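Local coordinates for protein hexameric cytochrome (Silicibacter pomeroyi, PDB 2OYY) that binds heme b through an axial tyrosine ligand and assembles as an all-helical hexamer, its biological role being unknown, at residues T4-L9 with V22-I27; E16-A21 with T62-I67; T8-T13 with A69-W74. One frame throughout, in Å; residues are numbered along the deposited sequence.

Interaction 1 (T4-L9 with V22-I27). With HEM (protoporphyrin IX containing Fe), chain J.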
loop_
_atom_site.group_PDB
_atom_site.type_symbol
_atom_site.label_atom_id
_atom_site.label_comp_id
_atom_site.label_asym_id
_atom_site.label_seq_id
_atom_site.Cartn_x
_atom_site.Cartn_y
_atom_site.Cartn_z
ATOM N N THR A 4 12.105 -13.610 23.049
ATOM C CA THR A 4 12.967 -12.702 22.226
ATOM C C THR A 4 13.178 -13.203 20.785
ATOM O O THR A 4 14.262 -13.679 20.425
ATOM C CB THR A 4 14.307 -12.445 22.932
ATOM N N TRP A 5 12.127 -13.071 19.975
ATOM C CA TRP A 5 12.142 -13.428 18.546
ATOM C C TRP A 5 12.602 -12.278 17.623
ATOM O O TRP A 5 13.223 -12.534 16.580
ATOM C CB TRP A 5 10.753 -13.919 18.092
ATOM C CG TRP A 5 9.665 -12.918 18.386
ATOM C CD1 TRP A 5 8.965 -12.784 19.553
ATOM C CD2 TRP A 5 9.184 -11.893 17.513
ATOM N NE1 TRP A 5 8.068 -11.741 19.461
ATOM C CE2 TRP A 5 8.179 -11.179 18.215
ATOM C CE3 TRP A 5 9.496 -11.509 16.200
ATOM C CZ2 TRP A 5 7.492 -10.100 17.649
ATOM C CZ3 TRP A 5 8.795 -10.430 15.628
ATOM C CH2 TRP A 5 7.813 -9.740 16.359
ATOM N N LEU A 6 12.290 -11.029 17.974
ATOM C CA LEU A 6 12.758 -9.904 17.149
ATOM C C LEU A 6 13.747 -8.969 17.854
ATOM O O LEU A 6 13.350 -7.886 18.312
ATOM C CB LEU A 6 11.600 -9.110 16.548
ATOM C CG LEU A 6 11.968 -8.321 15.285
ATOM C CD1 LEU A 6 12.511 -9.227 14.170
ATOM C CD2 LEU A 6 10.800 -7.507 14.778
ATOM N N PRO A 7 15.035 -9.382 17.929
ATOM C CA PRO A 7 16.064 -8.612 18.640
ATOM C C PRO A 7 16.389 -7.295 17.947
ATOM O O PRO A 7 16.444 -6.249 18.603
ATOM C CB PRO A 7 17.286 -9.545 18.628
ATOM C CG PRO A 7 17.072 -10.460 17.489
ATOM C CD PRO A 7 15.584 -10.625 17.349
ATOM N N THR A 8 16.601 -7.359 16.629
ATOM C CA THR A 8 16.944 -6.185 15.826
ATOM C C THR A 8 16.496 -6.303 14.385
ATOM O O THR A 8 16.118 -7.376 13.907
ATOM C CB THR A 8 18.467 -5.930 15.765
ATOM O OG1 THR A 8 19.127 -7.121 15.321
ATOM C CG2 THR A 8 19.031 -5.463 17.119
ATOM N N LEU A 9 16.572 -5.169 13.699
ATOM C CA LEU A 9 16.273 -5.063 12.291
ATOM C C LEU A 9 17.579 -4.950 11.552
ATOM O O LEU A 9 17.614 -4.987 10.321
ATOM C CB LEU A 9 15.471 -3.800 12.016
ATOM C CG LEU A 9 14.109 -3.575 12.642
ATOM C CD1 LEU A 9 13.645 -2.174 12.210
ATOM C CD2 LEU A 9 13.133 -4.665 12.198
ATOM N N VAL A 22 10.541 -11.520 5.042
ATOM C CA VAL A 22 9.634 -12.664 4.895
ATOM C C VAL A 22 9.245 -13.124 6.295
ATOM O O VAL A 22 8.087 -13.520 6.550
ATOM C CB VAL A 22 10.282 -13.850 4.103
ATOM C CG1 VAL A 22 9.300 -15.021 3.972
ATOM C CG2 VAL A 22 10.749 -13.408 2.716
ATOM N N LYS A 23 10.209 -13.056 7.209
ATOM C CA LYS A 23 9.959 -13.488 8.583
ATOM C C LYS A 23 8.934 -12.591 9.224
ATOM O O LYS A 23 7.944 -13.074 9.755
ATOM C CB LYS A 23 11.237 -13.506 9.424
ATOM C CG LYS A 23 11.006 -13.886 10.880
ATOM C CD LYS A 23 12.315 -14.075 11.602
ATOM C CE LYS A 23 12.105 -14.329 13.093
ATOM N NZ LYS A 23 13.426 -14.432 13.806
ATOM N N LEU A 24 9.169 -11.283 9.161
ATOM C CA LEU A 24 8.256 -10.311 9.747
ATOM C C LEU A 24 6.820 -10.440 9.245
ATOM O O LEU A 24 5.868 -10.143 9.973
ATOM C CB LEU A 24 8.775 -8.895 9.529
ATOM C CG LEU A 24 9.916 -8.466 10.457
ATOM C CD1 LEU A 24 10.105 -6.962 10.397
ATOM C CD2 LEU A 24 9.679 -8.904 11.901
ATOM N N SER A 25 6.678 -10.895 8.005
ATOM C CA SER A 25 5.382 -11.054 7.383
ATOM C C SER A 25 4.646 -12.224 8.000
ATOM O O SER A 25 3.450 -12.146 8.254
ATOM C CB SER A 25 5.539 -11.293 5.879
ATOM O OG SER A 25 6.178 -10.197 5.247
ATOM N N ARG A 26 5.368 -13.311 8.244
ATOM C CA ARG A 26 4.761 -14.532 8.755
ATOM C C ARG A 26 4.444 -14.460 10.231
ATOM O O ARG A 26 3.523 -15.136 10.702
ATOM C CB ARG A 26 5.672 -15.716 8.500
ATOM C CG ARG A 26 5.987 -15.917 7.039
ATOM C CD ARG A 26 6.788 -17.179 6.853
ATOM N NE ARG A 26 6.104 -18.274 7.510
ATOM C CZ ARG A 26 6.508 -19.528 7.484
ATOM N NH1 ARG A 26 7.609 -19.848 6.818
ATOM N NH2 ARG A 26 5.803 -20.449 8.129
ATOM N N ILE A 27 5.207 -13.655 10.967
ATOM C CA ILE A 27 4.998 -13.583 12.397
ATOM C C ILE A 27 3.682 -12.855 12.674
ATOM O O ILE A 27 2.966 -13.210 13.609
ATOM C CB ILE A 27 6.242 -13.021 13.219
ATOM C CG1 ILE A 27 5.951 -11.666 13.853
ATOM C CG2 ILE A 27 7.523 -12.954 12.396
ATOM C CD1 ILE A 27 5.442 -11.763 15.263
HETATM C CHA HEM J . 5.532 -21.596 4.531
HETATM C CHB HEM J . 6.028 -16.945 3.484
HETATM C CHC HEM J . 1.492 -16.132 4.914
HETATM C CHD HEM J . 1.143 -20.706 6.463
HETATM C C1A HEM J . 6.069 -20.417 4.103
HETATM C C2A HEM J . 7.402 -20.243 3.554
HETATM C C3A HEM J . 7.543 -18.946 3.260
HETATM C C4A HEM J . 6.302 -18.277 3.621
HETATM C CMA HEM J . 8.782 -18.253 2.646
HETATM C CAA HEM J . 8.436 -21.379 3.352
HETATM C CBA HEM J . 8.066 -22.217 2.117
HETATM C CGA HEM J . 9.055 -23.346 1.910
HETATM O O1A HEM J . 10.287 -23.136 2.045
HETATM O O2A HEM J . 8.613 -24.478 1.612
HETATM C C1B HEM J . 4.845 -16.319 3.797
HETATM C C2B HEM J . 4.612 -14.900 3.686
HETATM C C3B HEM J . 3.351 -14.664 4.078
HETATM C C4B HEM J . 2.765 -15.933 4.453
HETATM C CMB HEM J . 5.665 -13.875 3.197
HETATM C CAB HEM J . 2.636 -13.293 4.126
HETATM C CBB HEM J . 2.289 -12.750 5.297
HETATM C C1C HEM J . 1.003 -17.309 5.436
HETATM C C2C HEM J . -0.335 -17.504 5.935
HETATM C C3C HEM J . -0.440 -18.765 6.370
HETATM C C4C HEM J . 0.839 -19.407 6.158
HETATM C CMC HEM J . -1.418 -16.405 5.937
HETATM C CAC HEM J . -1.678 -19.459 6.963
HETATM C CBC HEM J . -2.173 -19.103 8.135
HETATM C C1D HEM J . 2.296 -21.361 6.091
HETATM C C2D HEM J . 2.592 -22.738 6.412
HETATM C C3D HEM J . 3.948 -22.995 5.820
HETATM C C4D HEM J . 4.345 -21.766 5.188
HETATM C CMD HEM J . 1.752 -23.758 7.195
HETATM C CAD HEM J . 4.712 -24.332 5.870
HETATM C CBD HEM J . 4.280 -25.040 4.586
HETATM C CGD HEM J . 4.914 -26.390 4.434
HETATM O O1D HEM J . 4.543 -27.279 5.249
HETATM O O2D HEM J . 5.760 -26.556 3.503
HETATM N NA HEM J . 5.425 -19.199 4.122
HETATM N NB HEM J . 3.696 -16.921 4.268
HETATM N NC HEM J . 1.702 -18.496 5.583
HETATM N ND HEM J . 3.353 -20.817 5.364
HETATM FE FE HEM J . 3.508 -18.864 4.629
#

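Interaction 2 (E16-A21 with T62-I67)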
loop_
_atom_site.group_PDB
_atom_site.type_symbol
_atom_site.label_atom_id
_atom_site.label_comp_id
_atom_site.label_asym_id
_atom_site.label_seq_id
_atom_site.Cartn_x
_atom_site.Cartn_y
_atom_site.Cartn_z
ATOM N N GLU A 16 19.968 -10.984 3.839
ATOM C CA GLU A 16 19.473 -11.327 5.166
ATOM C C GLU A 16 18.277 -10.444 5.551
ATOM O O GLU A 16 17.451 -10.833 6.368
ATOM C CB GLU A 16 20.590 -11.199 6.203
ATOM C CG GLU A 16 21.654 -12.299 6.228
ATOM C CD GLU A 16 22.617 -12.143 7.423
ATOM O OE1 GLU A 16 23.657 -12.857 7.474
ATOM O OE2 GLU A 16 22.337 -11.297 8.319
ATOM N N GLY A 17 18.190 -9.259 4.954
ATOM C CA GLY A 17 17.089 -8.338 5.206
ATOM C C GLY A 17 15.790 -8.827 4.588
ATOM O O GLY A 17 14.732 -8.763 5.209
ATOM N N PHE A 18 15.874 -9.335 3.362
ATOM C CA PHE A 18 14.721 -9.905 2.683
ATOM C C PHE A 18 14.160 -11.132 3.417
ATOM O O PHE A 18 12.932 -11.307 3.506
ATOM C CB PHE A 18 15.076 -10.259 1.230
ATOM C CG PHE A 18 13.892 -10.460 0.367
ATOM C CD1 PHE A 18 13.333 -9.396 -0.301
ATOM C CD2 PHE A 18 13.302 -11.706 0.259
ATOM C CE1 PHE A 18 12.191 -9.567 -1.081
ATOM C CE2 PHE A 18 12.160 -11.892 -0.505
ATOM C CZ PHE A 18 11.601 -10.821 -1.181
ATOM N N ASP A 19 15.047 -11.976 3.947
ATOM C CA ASP A 19 14.614 -13.122 4.763
ATOM C C ASP A 19 14.036 -12.647 6.081
ATOM O O ASP A 19 13.132 -13.266 6.626
ATOM C CB ASP A 19 15.761 -14.085 5.042
ATOM C CG ASP A 19 16.359 -14.658 3.780
ATOM O OD1 ASP A 19 15.613 -15.270 2.982
ATOM O OD2 ASP A 19 17.589 -14.484 3.601
ATOM N N LEU A 20 14.565 -11.546 6.603
ATOM C CA LEU A 20 13.993 -10.978 7.809
ATOM C C LEU A 20 12.628 -10.408 7.472
ATOM O O LEU A 20 11.722 -10.458 8.293
ATOM C CB LEU A 20 14.917 -9.918 8.439
ATOM C CG LEU A 20 14.398 -9.215 9.706
ATOM C CD1 LEU A 20 13.988 -10.207 10.759
ATOM C CD2 LEU A 20 15.389 -8.208 10.286
ATOM N N ALA A 21 12.489 -9.881 6.254
ATOM C CA ALA A 21 11.227 -9.302 5.771
ATOM C C ALA A 21 10.146 -10.363 5.592
ATOM O O ALA A 21 8.985 -10.133 5.944
ATOM C CB ALA A 21 11.436 -8.550 4.473
ATOM N N THR A 62 6.560 -4.258 1.666
ATOM C CA THR A 62 6.445 -3.244 2.699
ATOM C C THR A 62 7.516 -3.438 3.773
ATOM O O THR A 62 8.233 -2.506 4.103
ATOM C CB THR A 62 5.048 -3.205 3.311
ATOM O OG1 THR A 62 4.107 -2.972 2.266
ATOM C CG2 THR A 62 4.936 -2.073 4.292
ATOM N N HIS A 63 7.634 -4.649 4.301
ATOM C CA HIS A 63 8.606 -4.919 5.345
ATOM C C HIS A 63 10.043 -4.683 4.874
ATOM O O HIS A 63 10.822 -4.020 5.569
ATOM C CB HIS A 63 8.454 -6.343 5.881
ATOM C CG HIS A 63 7.381 -6.485 6.908
ATOM N ND1 HIS A 63 7.423 -5.831 8.120
ATOM C CD2 HIS A 63 6.241 -7.213 6.911
ATOM C CE1 HIS A 63 6.363 -6.154 8.831
ATOM N NE2 HIS A 63 5.629 -6.991 8.121
ATOM N N PHE A 64 10.385 -5.204 3.695
ATOM C CA PHE A 64 11.717 -4.975 3.170
ATOM C C PHE A 64 12.060 -3.492 3.067
ATOM O O PHE A 64 13.219 -3.109 3.156
ATOM C CB PHE A 64 11.928 -5.666 1.835
ATOM C CG PHE A 64 13.342 -5.678 1.398
ATOM C CD1 PHE A 64 14.303 -6.356 2.138
ATOM C CD2 PHE A 64 13.730 -5.000 0.267
ATOM C CE1 PHE A 64 15.642 -6.368 1.738
ATOM C CE2 PHE A 64 15.075 -5.000 -0.141
ATOM C CZ PHE A 64 16.023 -5.688 0.597
ATOM N N GLN A 65 11.050 -2.662 2.907
ATOM C CA GLN A 65 11.252 -1.223 2.828
ATOM C C GLN A 65 11.686 -0.701 4.189
ATOM O O GLN A 65 12.588 0.145 4.284
ATOM C CB GLN A 65 9.965 -0.555 2.356
ATOM C CG GLN A 65 10.059 0.887 1.888
ATOM C CD GLN A 65 8.827 1.249 1.070
ATOM O OE1 GLN A 65 8.814 1.044 -0.151
ATOM N NE2 GLN A 65 7.764 1.730 1.742
ATOM N N THR A 66 11.065 -1.247 5.237
ATOM C CA THR A 66 11.356 -0.863 6.615
ATOM C C THR A 66 12.732 -1.328 7.061
ATOM O O THR A 66 13.447 -0.581 7.724
ATOM C CB THR A 66 10.293 -1.428 7.593
ATOM O OG1 THR A 66 8.980 -1.175 7.070
ATOM C CG2 THR A 66 10.439 -0.808 9.002
ATOM N N ILE A 67 13.106 -2.557 6.711
ATOM C CA ILE A 67 14.416 -3.070 7.113
ATOM C C ILE A 67 15.602 -2.586 6.250
ATOM O O ILE A 67 16.743 -2.543 6.710
ATOM C CB ILE A 67 14.430 -4.606 7.345
ATOM C CG1 ILE A 67 15.656 -5.219 6.697
ATOM C CG2 ILE A 67 13.195 -5.254 6.791
ATOM C CD1 ILE A 67 16.302 -6.204 7.544
#

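Interaction 3 (T8-T13 with A69-W74)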
loop_
_atom_site.group_PDB
_atom_site.type_symbol
_atom_site.label_atom_id
_atom_site.label_comp_id
_atom_site.label_asym_id
_atom_site.label_seq_id
_atom_site.Cartn_x
_atom_site.Cartn_y
_atom_site.Cartn_z
ATOM N N THR A 8 16.601 -7.359 16.629
ATOM C CA THR A 8 16.944 -6.185 15.826
ATOM C C THR A 8 16.496 -6.303 14.385
ATOM O O THR A 8 16.118 -7.376 13.907
ATOM C CB THR A 8 18.467 -5.930 15.765
ATOM O OG1 THR A 8 19.127 -7.121 15.321
ATOM C CG2 THR A 8 19.031 -5.463 17.119
ATOM N N LEU A 9 16.572 -5.169 13.699
ATOM C CA LEU A 9 16.273 -5.063 12.291
ATOM C C LEU A 9 17.579 -4.950 11.552
ATOM O O LEU A 9 17.614 -4.987 10.321
ATOM C CB LEU A 9 15.471 -3.800 12.016
ATOM C CG LEU A 9 14.109 -3.575 12.642
ATOM C CD1 LEU A 9 13.645 -2.174 12.210
ATOM C CD2 LEU A 9 13.133 -4.665 12.198
ATOM N N VAL A 10 18.658 -4.776 12.296
ATOM C CA VAL A 10 19.971 -4.696 11.671
ATOM C C VAL A 10 20.311 -6.077 11.086
ATOM O O VAL A 10 20.191 -7.106 11.756
ATOM C CB VAL A 10 21.037 -4.173 12.637
ATOM C CG1 VAL A 10 22.377 -4.048 11.944
ATOM C CG2 VAL A 10 20.599 -2.823 13.214
ATOM N N THR A 11 20.691 -6.068 9.811
ATOM C CA THR A 11 20.936 -7.262 9.027
ATOM C C THR A 11 22.282 -7.108 8.296
ATOM O O THR A 11 22.548 -6.059 7.709
ATOM C CB THR A 11 19.764 -7.463 8.032
ATOM O OG1 THR A 11 18.811 -8.402 8.565
ATOM C CG2 THR A 11 20.260 -7.955 6.719
ATOM N N ALA A 12 23.122 -8.146 8.347
ATOM C CA ALA A 12 24.479 -8.090 7.767
ATOM C C ALA A 12 24.494 -7.843 6.256
ATOM O O ALA A 12 25.282 -7.023 5.765
ATOM C CB ALA A 12 25.268 -9.359 8.103
ATOM N N THR A 13 23.633 -8.554 5.524
ATOM C CA THR A 13 23.533 -8.358 4.082
ATOM C C THR A 13 22.115 -8.013 3.639
ATOM O O THR A 13 21.152 -8.438 4.270
ATOM C CB THR A 13 24.025 -9.596 3.295
ATOM O OG1 THR A 13 23.093 -10.674 3.440
ATOM C CG2 THR A 13 25.440 -10.033 3.768
ATOM N N ALA A 69 15.778 0.463 5.165
ATOM C CA ALA A 69 16.003 1.753 5.799
ATOM C C ALA A 69 16.685 1.565 7.135
ATOM O O ALA A 69 17.523 2.372 7.518
ATOM C CB ALA A 69 14.680 2.525 5.973
ATOM N N ALA A 70 16.332 0.498 7.845
ATOM C CA ALA A 70 16.977 0.236 9.131
ATOM C C ALA A 70 18.490 0.049 8.952
ATOM O O ALA A 70 19.281 0.462 9.789
ATOM C CB ALA A 70 16.339 -0.967 9.825
ATOM N N ASN A 71 18.878 -0.551 7.834
ATOM C CA ASN A 71 20.286 -0.790 7.524
ATOM C C ASN A 71 20.934 0.285 6.652
ATOM O O ASN A 71 22.012 0.062 6.104
ATOM C CB ASN A 71 20.449 -2.159 6.852
ATOM C CG ASN A 71 20.079 -3.286 7.767
ATOM O OD1 ASN A 71 18.913 -3.700 7.836
ATOM N ND2 ASN A 71 21.066 -3.786 8.498
ATOM N N ASP A 72 20.283 1.442 6.534
ATOM C CA ASP A 72 20.744 2.512 5.652
ATOM C C ASP A 72 21.095 1.910 4.291
ATOM O O ASP A 72 22.120 2.254 3.682
ATOM C CB ASP A 72 21.941 3.252 6.269
ATOM C CG ASP A 72 22.473 4.361 5.371
ATOM O OD1 ASP A 72 23.646 4.762 5.547
ATOM O OD2 ASP A 72 21.718 4.824 4.476
ATOM N N TYR A 73 20.247 0.969 3.859
ATOM C CA TYR A 73 20.338 0.320 2.548
ATOM C C TYR A 73 21.659 -0.416 2.297
ATOM O O TYR A 73 22.125 -0.518 1.153
ATOM C CB TYR A 73 20.033 1.333 1.438
ATOM C CG TYR A 73 18.728 2.078 1.658
ATOM C CD1 TYR A 73 17.495 1.483 1.349
ATOM C CD2 TYR A 73 18.722 3.376 2.170
ATOM C CE1 TYR A 73 16.310 2.152 1.558
ATOM C CE2 TYR A 73 17.536 4.059 2.379
ATOM C CZ TYR A 73 16.340 3.436 2.075
ATOM O OH TYR A 73 15.165 4.102 2.287
ATOM N N TRP A 74 22.253 -0.931 3.374
ATOM C CA TRP A 74 23.480 -1.744 3.314
ATOM C C TRP A 74 24.640 -1.146 2.508
ATOM O O TRP A 74 24.800 0.079 2.440
ATOM C CB TRP A 74 23.154 -3.128 2.775
ATOM C CG TRP A 74 22.268 -3.929 3.674
ATOM C CD1 TRP A 74 22.661 -4.689 4.743
ATOM C CD2 TRP A 74 20.846 -4.072 3.579
ATOM N NE1 TRP A 74 21.570 -5.288 5.324
ATOM C CE2 TRP A 74 20.441 -4.924 4.634
ATOM C CE3 TRP A 74 19.876 -3.565 2.711
ATOM C CZ2 TRP A 74 19.096 -5.290 4.840
ATOM C CZ3 TRP A 74 18.532 -3.929 2.913
ATOM C CH2 TRP A 74 18.157 -4.789 3.972
#

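Interaction 1 (T4-L9 with V22-I27)
W5 meets I27 over one face of its indole, while L6 CB of its own chain segment lies 3.1 Å above the plane on the opposite face. I27 CD1 is 3.6 Å from the centroid of the six-membered ring and 24° off its normal, a CH-pi contact made tip to tip, although the turn of the I27 side chain is doubtful in the model. The W5 torsion sets CG between the backbone N and the carbonyl carbon (chi1 55°), and the indole reaches toward the helix. L24 CD2 stands at the indole edge, 4.1 Å from CZ3. This same methyl packs 3.4 Å from L6 CD2, where the two leucines cross at about a right angle. The extended K23 chain brings NZ to W5 O in a weak hydrogen bond of 3.4 Å.

Another flat group, the R26 guanidinium, lies with one face against the heme, NH1 being 3.2 Å from HEM C1A. A bend at chi3 (52°) swings NE toward the porphyrin, 3.6 Å from HEM NA, with CD 3.4 Å from HEM C4A. An alanine here would probably leave the porphyrin without this flat cationic cover and open a gap over its pyrrole A. V22 and S25 also line this heme pocket.

The N-terminal arm 4-9 packs against helix 14-32, whose S25 and L24 side chains touch H63 of helix 50-70, while F18 of a neighbouring subunit packs edge-to-face with W5.

Interaction 2 (E16-A21 with T62-I67)
Helices 14-32 and 50-70 pack as an oblique helix pair in the all-helical HTHP fold, with G17, F18, L20 and A21 meeting H63, F64 and I67. The axes of the two short segments are 8.5 Å apart at closest and their directions 131° apart. The small G17 and A21 are consistent with this close approach. A21 CB lies 3.6 Å from F64 N, and its CA is only 5.1 Å from that of F64; at G17 a beta carbon would be tight against F64 CE1. F64 has CG anti to the backbone N (chi1 -169°), and its ring edge meets the G17-F18 backbone, with G17 C at the edge in plane. The L20 side chain packs on that of I67, and H63 CB sits beside A21 O.

The contact is buried and largely apolar. F18 packs against I27 of a neighbouring subunit, and F64 against L24 of that same subunit, which carries the core of the helix pair into the hexamer interface. F18 points the edge of its ring at the face of F64, the planes turned 60° and the centroids 5.5 Å apart, with F18 CD1 standing 4.0 Å above the F64 plane.

Interaction 3 (T8-T13 with A69-W74)
The segments L9-T13 and A70-W74 run side by side in the same order, L9 facing A70, V10 facing N71 (CA atoms 5.7 Å apart) and T13 facing W74. Helix 50-70 ends here in a Schellman motif, with D72 at positive phi as its C-prime residue, and the chain curls back so that W74 faces the arm.

At the near end L9 CB packs 3.7 Å from A70 CB, and L9 CD1 also touches this methyl. The N71 side chain crosses that of V10 obliquely and brings its amide carbon CG to 3.5 Å from T11 N. W74 has CG anti to the carbonyl carbon (chi1 -65°), and its indole is held between the T13 carbonyl carbon and the N71 methylene: T13 C lies 3.2 Å above one face and N71 CB 3.5 Å above the opposite one. T11 O, slightly tilted from the indole plane, accepts W74 NE1 at 2.7 Å.

T13 is the N-cap of helix 14-32, its OG1 bonded to E16 N, while E16 OE2 takes A12 N. W74 also packs against P14 and I67, and against L9 of a neighbouring subunit. The indole N-H thus has T11 O as its acceptor, in a bond bent to 138° at the hydrogen, with the donor 52° out of the carbonyl plane. Together with the two covered indole faces, this bond would probably hold the last modelled residue against the loop just before helix 14-32.

Interactions 1 and 2 both use helix 14-32, with centres about 9 Å apart; interactions 2 and 3 both use helix 50-70, again about 9 Å apart between centres. T8 and L9 belong to the segments of both interactions 1 and 3, and L9 O packs 3.3 Å from I67 CD1 of interaction 2. L24 CB against H63 ND1, at 3.6 Å, joins interaction 1 to interaction 2. The heme lies at the interaction 1 end, where V22, S25 and R26 belong to the pocket that also includes the axial ligand Y46. The H63 side chain comes to about 7 Å from a heme, whereas interaction 3 lies away from the heme sites.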